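Local structure of thiol-disulfide oxidoreductase (Bacteroides thetaiotaomicron, 3FW2) at residues I38-S43 and A119-S124. The protein is probably a thiol-disulfide oxidoreductase of the TlpA-like family, here represented by the C-terminal thioredoxin-like domain of the longer protein. Sequence-based numbering, arbitrary orientation.
Sequences INFWAS and ANILLS
At the heart of the thioredoxin fold, residues 38-41 of strand 35-41 run antiparallel to strand 119-123, at 165°; at this pair the parallel strands 96-98, 70-76 and 35-41 of the mixed sheet meet the antiparallel strands 119-123 and 129-132. Four backbone hydrogen bonds hold the pair: I38 and I121 bond to each other in both directions, and so do F40 and A119. The I38 N to I121 O bond, 2.9 Å, lies nearly along the C=O axis, whereas F40 N reaches A119 O from above the carbonyl plane.

On the face carrying I38, F40, A119 and I121, the CG2 methyl of I121 is the bump. I121 CG1 stands anti to the backbone N (chi1 -172°), which puts CG2 in the crowded position between N and the carbonyl carbon and directs it at the neighbouring strand. There I121 CG2 sits over the hollow between two adjoining walls, I38 and the edge of the F40 ring, and lies 3.8 Å from I38 CB. The phenyl ring meets the methyl near the ring plane, with F40 CE2 4.2 Å from I121 CG2. I38 extends fully (chi2 179°) and crosses L123 obliquely, tip to tip, with I38 CD1 4.0 Å from L123 CD1. Small A119 lies beside F40 CB, and I75 of strand 70-76 packs against both I38 and F40.

On the opposite face, N39 and N120 diverge beyond their CB atoms; N120 ND2 turns to L134 O. Between them the backbones close in, and N120 CA makes a CA-H...O contact of 3.1 Å with I38 O.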
ATOM      1  N   ILE A  38     -16.037   0.369   7.579  1.00  9.48           N
ATOM      2  CA  ILE A  38     -15.366   0.205   6.273  1.00  9.73           C
ATOM      3  C   ILE A  38     -13.956  -0.244   6.531  1.00  8.86           C
ATOM      4  O   ILE A  38     -13.246   0.425   7.308  1.00  9.82           O
ATOM      5  CB  ILE A  38     -15.311   1.482   5.474  1.00  9.37           C
ATOM      6  CG1 ILE A  38     -16.724   2.007   5.154  1.00 12.34           C
ATOM      7  CG2 ILE A  38     -14.568   1.263   4.175  1.00 11.15           C
ATOM      8  CD1 ILE A  38     -16.684   3.351   4.355  1.00 12.46           C
ATOM      9  N   ASN A  39     -13.591  -1.437   6.031  1.00  9.07           N
ATOM     10  CA  ASN A  39     -12.219  -1.939   6.164  1.00  8.88           C
ATOM     11  C   ASN A  39     -11.490  -1.928   4.822  1.00  9.96           C
ATOM     12  O   ASN A  39     -12.057  -2.294   3.760  1.00  9.14           O
ATOM     13  CB  ASN A  39     -12.161  -3.300   6.837  1.00  9.11           C
ATOM     14  CG  ASN A  39     -12.593  -4.447   5.919  1.00  9.66           C
ATOM     15  OD1 ASN A  39     -11.743  -5.210   5.375  1.00 13.38           O
ATOM     16  ND2 ASN A  39     -13.855  -4.584   5.751  1.00  6.06           N
ATOM     17  N   PHE A  40     -10.243  -1.527   4.861  1.00  8.71           N
ATOM     18  CA  PHE A  40      -9.405  -1.441   3.677  1.00 10.00           C
ATOM     19  C   PHE A  40      -8.287  -2.501   3.746  1.00  9.00           C
ATOM     20  O   PHE A  40      -7.684  -2.722   4.802  1.00  8.65           O
ATOM     21  CB  PHE A  40      -8.712  -0.087   3.601  1.00 10.65           C
ATOM     22  CG  PHE A  40      -9.647   1.091   3.389  1.00 10.70           C
ATOM     23  CD1 PHE A  40      -9.948   1.532   2.126  1.00 11.15           C
ATOM     24  CD2 PHE A  40     -10.257   1.697   4.452  1.00 12.05           C
ATOM     25  CE1 PHE A  40     -10.800   2.622   1.923  1.00 15.41           C
ATOM     26  CE2 PHE A  40     -11.129   2.783   4.230  1.00 14.69           C
ATOM     27  CZ  PHE A  40     -11.372   3.216   2.964  1.00  9.57           C
ATOM     28  N   TRP A  41      -8.029  -3.155   2.613  1.00  8.56           N
ATOM     29  CA  TRP A  41      -7.119  -4.287   2.582  1.00  8.48           C
ATOM     30  C   TRP A  41      -6.689  -4.506   1.134  1.00  8.42           C
ATOM     31  O   TRP A  41      -7.157  -3.822   0.212  1.00  8.54           O
ATOM     32  CB  TRP A  41      -7.838  -5.549   3.088  1.00  8.82           C
ATOM     33  CG  TRP A  41      -8.952  -6.028   2.208  1.00  6.82           C
ATOM     34  CD1 TRP A  41     -10.169  -5.432   2.019  1.00 10.87           C
ATOM     35  CD2 TRP A  41      -8.927  -7.163   1.327  1.00  7.81           C
ATOM     36  NE1 TRP A  41     -10.906  -6.134   1.108  1.00 11.09           N
ATOM     37  CE2 TRP A  41     -10.179  -7.192   0.656  1.00  9.86           C
ATOM     38  CE3 TRP A  41      -7.999  -8.163   1.071  1.00  9.85           C
ATOM     39  CZ2 TRP A  41     -10.512  -8.200  -0.250  1.00 11.58           C
ATOM     40  CZ3 TRP A  41      -8.315  -9.151   0.170  1.00  9.95           C
ATOM     41  CH2 TRP A  41      -9.553  -9.150  -0.498  1.00  9.17           C
ATOM     42  N   ALA A  42      -5.818  -5.481   0.922  1.00  8.64           N
ATOM     43  CA  ALA A  42      -5.537  -5.980  -0.416  1.00  8.64           C
ATOM     44  C   ALA A  42      -4.994  -7.380  -0.372  1.00  9.12           C
ATOM     45  O   ALA A  42      -4.264  -7.772   0.562  1.00  8.81           O
ATOM     46  CB  ALA A  42      -4.514  -5.090  -1.155  1.00  9.18           C
ATOM     47  N   SER A  43      -5.291  -8.177  -1.400  1.00  9.69           N
ATOM     48  CA  SER A  43      -4.784  -9.541  -1.437  1.00 10.12           C
ATOM     49  C   SER A  43      -3.259  -9.600  -1.572  1.00 11.50           C
ATOM     50  O   SER A  43      -2.612 -10.575  -1.205  1.00 12.45           O
ATOM     51  CB  SER A  43      -5.493 -10.346  -2.554  1.00 10.92           C
ATOM     52  OG  SER A  43      -4.862 -10.123  -3.810  1.00 11.00           O
ATOM     53  N   ALA A 119      -6.543  -0.911   7.212  1.00  9.86           N
ATOM     54  CA  ALA A 119      -7.047   0.300   7.861  1.00  9.79           C
ATOM     55  C   ALA A 119      -8.539   0.121   7.993  1.00 10.53           C
ATOM     56  O   ALA A 119      -9.120  -0.705   7.301  1.00 10.55           O
ATOM     57  CB  ALA A 119      -6.755   1.578   6.961  1.00  9.67           C
ATOM     58  N   ASN A 120      -9.174   0.918   8.862  1.00  9.17           N
ATOM     59  CA  ASN A 120     -10.629   0.982   8.875  1.00  9.70           C
ATOM     60  C   ASN A 120     -11.151   2.370   9.278  1.00  8.41           C
ATOM     61  O   ASN A 120     -10.396   3.263   9.711  1.00  9.58           O
ATOM     62  CB  ASN A 120     -11.244  -0.150   9.697  1.00  8.75           C
ATOM     63  CG  ASN A 120     -10.958  -0.033  11.152  1.00 11.59           C
ATOM     64  OD1 ASN A 120     -11.100   1.042  11.710  1.00 12.35           O
ATOM     65  ND2 ASN A 120     -10.603  -1.167  11.799  1.00 12.09           N
ATOM     66  N   ILE A 121     -12.437   2.568   9.066  1.00  9.64           N
ATOM     67  CA  ILE A 121     -13.082   3.819   9.391  1.00 10.06           C
ATOM     68  C   ILE A 121     -14.520   3.508   9.708  1.00  9.20           C
ATOM     69  O   ILE A 121     -15.118   2.634   9.074  1.00 10.28           O
ATOM     70  CB  ILE A 121     -12.918   4.882   8.275  1.00 11.51           C
ATOM     71  CG1 ILE A 121     -13.440   6.245   8.754  1.00 10.61           C
ATOM     72  CG2 ILE A 121     -13.687   4.507   7.018  1.00 11.28           C
ATOM     73  CD1 ILE A 121     -13.001   7.443   7.900  1.00 12.22           C
ATOM     74  N   LEU A 122     -15.073   4.215  10.678  1.00 10.73           N
ATOM     75  CA  LEU A 122     -16.443   3.979  11.160  1.00 11.42           C
ATOM     76  C   LEU A 122     -17.241   5.235  10.953  1.00 12.94           C
ATOM     77  O   LEU A 122     -16.819   6.279  11.396  1.00 11.83           O
ATOM     78  CB  LEU A 122     -16.410   3.608  12.628  1.00 13.06           C
ATOM     79  CG  LEU A 122     -17.723   3.336  13.367  1.00 13.60           C
ATOM     80  CD1 LEU A 122     -18.465   2.106  12.723  1.00 13.19           C
ATOM     81  CD2 LEU A 122     -17.440   3.072  14.839  1.00 15.48           C
ATOM     82  N   LEU A 123     -18.369   5.086  10.260  1.00 12.57           N
ATOM     83  CA  LEU A 123     -19.265   6.185   9.953  1.00 13.62           C
ATOM     84  C   LEU A 123     -20.557   6.054  10.702  1.00 14.49           C
ATOM     85  O   LEU A 123     -21.119   4.971  10.799  1.00 14.30           O
ATOM     86  CB  LEU A 123     -19.583   6.191   8.480  1.00 12.35           C
ATOM     87  CG  LEU A 123     -18.430   6.114   7.473  1.00 11.88           C
ATOM     88  CD1 LEU A 123     -18.895   6.288   5.968  1.00 12.29           C
ATOM     89  CD2 LEU A 123     -17.421   7.218   7.880  1.00 12.37           C
ATOM     90  N   SER A 124     -21.095   7.190  11.140  1.00 15.87           N
ATOM     91  CA  SER A 124     -22.474   7.204  11.632  1.00 16.74           C
ATOM     92  C   SER A 124     -23.452   7.044  10.445  1.00 16.78           C
ATOM     93  O   SER A 124     -23.048   7.139   9.266  1.00 16.96           O
ATOM     94  CB  SER A 124     -22.690   8.506  12.439  1.00 16.39           C
ATOM     95  OG  SER A 124     -22.870   9.574  11.548  1.00 21.06           O
TER